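Local structure of UPF0342 protein yheA (Bacillus subtilis, 2OEE) at residues Asp30-Asp35 / Arg40-Phe45; Leu76-Glu81 / Gln85-Glu90. The protein is of unknown function but belongs to the UPF0342 family and is probably related to the YlbF/YmcA regulators of the competence factor ComK. One frame throughout, in Å; residues are numbered along the deposited sequence.

Interaction 1 (Asp30-Asp35 / Arg40-Phe45)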
# COMPACT_ATOMS: atom_id res chain seq x y z
N ASP A 30 20.72 11.98 3.80
CA ASP A 30 21.55 13.18 3.67
C ASP A 30 23.04 12.86 3.90
O ASP A 30 23.89 13.39 3.22
CB ASP A 30 21.11 14.23 4.68
CG ASP A 30 19.76 14.86 4.33
OD1 ASP A 30 19.29 14.66 3.20
OD2 ASP A 30 19.19 15.53 5.20
N GLU A 31 23.30 11.99 4.87
CA GLU A 31 24.65 11.52 5.18
C GLU A 31 25.29 10.81 4.00
O GLU A 31 26.44 11.10 3.63
CB GLU A 31 24.61 10.62 6.42
CG GLU A 31 25.96 10.35 6.97
CD GLU A 31 25.95 9.41 8.15
OE1 GLU A 31 24.87 9.22 8.77
OE2 GLU A 31 27.04 8.88 8.43
N VAL A 32 24.53 9.91 3.37
CA VAL A 32 24.98 9.23 2.17
C VAL A 32 25.22 10.24 1.03
O VAL A 32 26.23 10.15 0.31
CB VAL A 32 24.03 8.05 1.76
CG1 VAL A 32 24.28 7.59 0.34
CG2 VAL A 32 24.22 6.86 2.73
N ASN A 33 24.30 11.19 0.86
CA ASN A 33 24.48 12.17 -0.20
C ASN A 33 25.63 13.16 0.02
O ASN A 33 26.19 13.67 -0.94
CB ASN A 33 23.18 12.91 -0.55
CG ASN A 33 22.13 11.98 -1.19
OD1 ASN A 33 20.98 11.99 -0.78
ND2 ASN A 33 22.54 11.16 -2.16
N ALA A 34 25.99 13.39 1.28
CA ALA A 34 27.13 14.26 1.62
C ALA A 34 28.48 13.57 1.41
O ALA A 34 29.53 14.25 1.43
CB ALA A 34 27.02 14.74 3.05
N ASP A 35 28.46 12.24 1.28
CA ASP A 35 29.66 11.43 1.04
C ASP A 35 29.76 11.18 -0.45
O ASP A 35 28.98 10.41 -1.02
CB ASP A 35 29.52 10.10 1.81
CG ASP A 35 30.72 9.17 1.64
OD1 ASP A 35 31.50 9.27 0.67
OD2 ASP A 35 30.85 8.27 2.50
N ARG A 40 27.63 8.35 -5.11
CA ARG A 40 27.80 7.72 -6.44
C ARG A 40 27.40 6.25 -6.49
O ARG A 40 26.73 5.81 -7.43
CB ARG A 40 29.23 7.90 -6.98
CG ARG A 40 29.43 7.28 -8.36
CD ARG A 40 30.89 7.35 -8.87
NE ARG A 40 31.47 8.67 -8.65
CZ ARG A 40 32.78 8.88 -8.56
NH1 ARG A 40 33.61 7.87 -8.64
NH2 ARG A 40 33.24 10.11 -8.34
N MSE A 41 27.79 5.47 -5.48
CA MSE A 41 27.44 4.06 -5.42
C MSE A 41 25.92 3.88 -5.24
O MSE A 41 25.32 3.03 -5.90
CB MSE A 41 28.19 3.39 -4.26
CG MSE A 41 29.70 3.35 -4.45
SE MSE A 41 30.63 2.88 -2.78
CE MSE A 41 29.95 1.10 -2.56
N PHE A 42 25.33 4.65 -4.34
CA PHE A 42 23.89 4.55 -4.05
C PHE A 42 23.07 4.97 -5.29
O PHE A 42 22.09 4.31 -5.65
CB PHE A 42 23.52 5.40 -2.83
CG PHE A 42 22.05 5.29 -2.41
CD1 PHE A 42 21.55 4.10 -1.89
CD2 PHE A 42 21.21 6.39 -2.50
CE1 PHE A 42 20.20 4.00 -1.48
CE2 PHE A 42 19.86 6.31 -2.09
CZ PHE A 42 19.36 5.11 -1.58
N GLU A 43 23.51 6.03 -5.95
CA GLU A 43 22.85 6.50 -7.18
C GLU A 43 22.93 5.51 -8.33
O GLU A 43 21.93 5.28 -9.01
CB GLU A 43 23.35 7.89 -7.59
CG GLU A 43 22.79 8.98 -6.70
CD GLU A 43 23.29 10.36 -7.06
OE1 GLU A 43 24.21 10.48 -7.89
OE2 GLU A 43 22.78 11.34 -6.48
N ASN A 44 24.09 4.90 -8.55
CA ASN A 44 24.24 3.89 -9.60
C ASN A 44 23.40 2.64 -9.32
O ASN A 44 22.87 2.01 -10.25
CB ASN A 44 25.73 3.54 -9.80
CG ASN A 44 25.93 2.34 -10.72
OD1 ASN A 44 26.39 1.29 -10.28
ND2 ASN A 44 25.60 2.50 -12.00
N PHE A 45 23.26 2.31 -8.06
CA PHE A 45 22.35 1.29 -7.57
C PHE A 45 20.87 1.61 -7.86
O PHE A 45 20.17 0.81 -8.36
CB PHE A 45 22.52 1.12 -6.07
CG PHE A 45 21.51 0.25 -5.43
CD1 PHE A 45 21.50 -1.10 -5.65
CD2 PHE A 45 20.59 0.76 -4.59
CE1 PHE A 45 20.60 -1.88 -5.07
CE2 PHE A 45 19.67 -0.05 -3.99
CZ PHE A 45 19.67 -1.35 -4.23
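The Phe42 ring has Val32 beside its root, and the valine methyl CG1 comes in at a slant, neither squarely over a face nor at an edge. The Phe45 ring, one turn further along the same helix, has the backbone O of Phe42 at its edge, in the ring plane. Contact between the two helices is narrow. Its closest point is Val32 CG1 to Phe42 CB, 3.9 Å. The two side chains cross at about a right angle. Val32 holds CG1 anti to its backbone N (chi1 165°), and this branch is the one that reaches the phenylalanine. Phe42 also sets CG anti to its N (chi1 -177°), which carries the ring past the valine to Leu86 and Glu90 of helix 81-104. Both residues are buried.

Nearer the outside, the side chains of Asn33 and Glu43 come near each other. The partner of Glu43 is Lys39, through a salt bridge within its own helix. Asp35 stands between the helices as the N-cap of the second. Its OD1 accepts weak hydrogen bonds from the backbone N of Ser37 and of Ala38. Two consecutive helices joined by a short N-capped turn, as in all-helical folds, make up this arrangement: helix 20-34 ends, Asp35 caps helix 36-48, and an apolar pair closes the inside of the turn.

Interaction 2 (Leu76-Glu81 / Gln85-Glu90). With CA (calcium ion), chain C.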
# COMPACT_ATOMS: atom_id res chain seq x y z
N LEU A 76 27.82 -4.59 -4.59
CA LEU A 76 28.57 -3.34 -4.44
C LEU A 76 28.09 -2.60 -3.20
O LEU A 76 28.86 -2.40 -2.25
CB LEU A 76 28.44 -2.45 -5.70
CG LEU A 76 28.93 -0.98 -5.76
CD1 LEU A 76 30.37 -0.77 -5.27
CD2 LEU A 76 28.76 -0.39 -7.18
N VAL A 77 26.81 -2.24 -3.17
CA VAL A 77 26.31 -1.33 -2.14
C VAL A 77 26.17 -1.96 -0.77
O VAL A 77 26.37 -1.28 0.23
CB VAL A 77 25.00 -0.62 -2.54
CG1 VAL A 77 25.27 0.39 -3.61
CG2 VAL A 77 23.93 -1.63 -3.00
N GLN A 78 25.81 -3.23 -0.71
CA GLN A 78 25.69 -3.90 0.59
C GLN A 78 27.00 -4.02 1.37
O GLN A 78 26.99 -4.08 2.60
CB GLN A 78 24.99 -5.25 0.43
CG GLN A 78 23.52 -5.03 0.19
CD GLN A 78 22.72 -6.29 0.14
OE1 GLN A 78 23.28 -7.40 0.03
NE2 GLN A 78 21.40 -6.15 0.23
N GLN A 79 28.13 -4.00 0.66
CA GLN A 79 29.43 -4.04 1.32
C GLN A 79 29.85 -2.71 1.96
O GLN A 79 30.87 -2.65 2.63
CB GLN A 79 30.54 -4.54 0.37
CG GLN A 79 31.08 -3.48 -0.57
CD GLN A 79 32.54 -3.72 -0.99
OE1 GLN A 79 33.27 -4.57 -0.42
NE2 GLN A 79 32.99 -2.95 -1.96
N HIS A 80 29.06 -1.65 1.74
CA HIS A 80 29.33 -0.35 2.33
C HIS A 80 28.43 -0.19 3.56
O HIS A 80 27.21 -0.18 3.41
CB HIS A 80 29.03 0.76 1.32
CG HIS A 80 29.47 2.12 1.77
ND1 HIS A 80 28.69 2.92 2.57
CD2 HIS A 80 30.59 2.83 1.48
CE1 HIS A 80 29.32 4.06 2.79
NE2 HIS A 80 30.48 4.03 2.15
N GLU A 81 29.02 -0.06 4.74
CA GLU A 81 28.22 -0.07 5.98
C GLU A 81 27.13 1.02 6.01
O GLU A 81 25.97 0.71 6.27
CB GLU A 81 29.13 -0.02 7.22
CG GLU A 81 28.37 -0.02 8.58
CD GLU A 81 27.47 -1.24 8.79
OE1 GLU A 81 27.82 -2.39 8.38
OE2 GLU A 81 26.38 -1.07 9.37
N GLN A 85 22.99 0.72 5.98
CA GLN A 85 22.14 1.31 7.04
C GLN A 85 20.97 2.11 6.46
O GLN A 85 19.84 2.00 6.94
CB GLN A 85 22.96 2.18 8.00
CG GLN A 85 23.91 1.36 8.90
CD GLN A 85 24.70 2.20 9.89
OE1 GLN A 85 24.41 3.38 10.13
NE2 GLN A 85 25.74 1.60 10.46
N LEU A 86 21.26 2.92 5.44
CA LEU A 86 20.22 3.61 4.69
C LEU A 86 19.22 2.63 4.03
O LEU A 86 18.00 2.81 4.14
CB LEU A 86 20.84 4.58 3.65
CG LEU A 86 19.89 5.20 2.61
CD1 LEU A 86 18.76 6.03 3.30
CD2 LEU A 86 20.68 6.04 1.61
N MSE A 87 19.74 1.60 3.36
CA MSE A 87 18.91 0.59 2.71
C MSE A 87 18.07 -0.18 3.72
O MSE A 87 16.90 -0.48 3.47
CB MSE A 87 19.75 -0.36 1.83
CG MSE A 87 20.32 0.34 0.56
SE MSE A 87 21.37 -0.74 -0.47
CE MSE A 87 20.20 -2.00 -1.00
N GLU A 88 18.67 -0.47 4.88
CA GLU A 88 17.92 -1.09 5.97
C GLU A 88 16.80 -0.17 6.48
O GLU A 88 15.67 -0.63 6.68
CB GLU A 88 18.86 -1.51 7.10
CG GLU A 88 19.67 -2.80 6.78
CD GLU A 88 20.87 -3.04 7.71
OE1 GLU A 88 21.38 -2.10 8.36
OE2 GLU A 88 21.35 -4.19 7.78
N ALA A 89 17.11 1.11 6.69
CA ALA A 89 16.08 2.10 7.06
C ALA A 89 14.98 2.24 6.02
O ALA A 89 13.80 2.36 6.39
CB ALA A 89 16.70 3.47 7.39
N GLU A 90 15.33 2.21 4.72
CA GLU A 90 14.33 2.14 3.64
C GLU A 90 13.40 0.93 3.76
O GLU A 90 12.19 1.09 3.63
CB GLU A 90 14.98 2.08 2.25
CG GLU A 90 15.80 3.31 1.87
CD GLU A 90 16.29 3.23 0.44
OE1 GLU A 90 16.64 2.11 -0.00
OE2 GLU A 90 16.29 4.26 -0.24
CA CA C . 25.71 -3.45 8.87
O HOH W 1 23.93 -2.11 7.75
O HOH W 2 23.84 -4.79 9.25
O HOH W 3 26.26 -4.35 6.77
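A calcium ion joins Glu81 and Glu88 across this contact, holding the first directly and the second through water. Both carboxylate oxygens of Glu81 bind it, OE1 at 2.4 Å and OE2 at 2.5 Å. Three waters bind it as well. Two of them donate hydrogen bonds to Glu88, water 1 to OE1 at 2.6 Å and water 2 to OE2. The metal and its waters probably offset the like charges of the two glutamates. Glu81 reaches the ion because its chain bends at chi2 (59°).

Gln85 holds the same carboxylate from another direction. Its NE2 donates to Glu81 OE2 at 3.0 Å, nearly straight at 166°. The bond uses the anti lone pair of OE2, and the oxygen lies close to the amide plane of Gln85. The carboxylate and amide planes are 64° apart. OE2 is thus gripped by both metal and amide, while Gln85 OE1 is bonded to Lys82. A leucine here would probably leave Glu81 OE2 without its amide donor and Lys82 without that acceptor, freeing the carboxylate to shift on the metal.

These residues lie on the first turns of helix 81-104, where a short turn joins it to helix 70-78. His80 is the N-cap, its ND1 bonded to the backbone N of Ile83. The backbone N of Gln85 bonds to Glu81 O at 3.0 Å.

Deeper in, Val77 CG2 packs on the selenium of Met87, a selenomethionine, at 3.7 Å. The two side chains cross at about a right angle, and Phe45 of helix 36-48 touches Val77. Further along helix 81-104, Glu90 OE2 is hydrogen-bonded to the hydroxyl of Tyr112 of the second subunit.

From the N terminus, the chain runs through helix 5-17 into helix 20-34. Interaction 1 closes the short turn into helix 36-48. Residues 51-68 are not modelled, and the chain resumes at helix 70-78. Interaction 2 then closes the next short turn, into the long helix 81-104. The two contacts follow in series, so they neither nest nor cross. In space they meet, with centres about 10 Å apart. Helix 36-48 makes the join: Met41 packs on Leu76, and Phe45 on Met87, with Phe45 CZ 3.3 Å from Met87 CE. Together the two turns tie helices 20-34, 36-48, 70-78 and 81-104 together, and both contacts lie on the same side of the chain's centre.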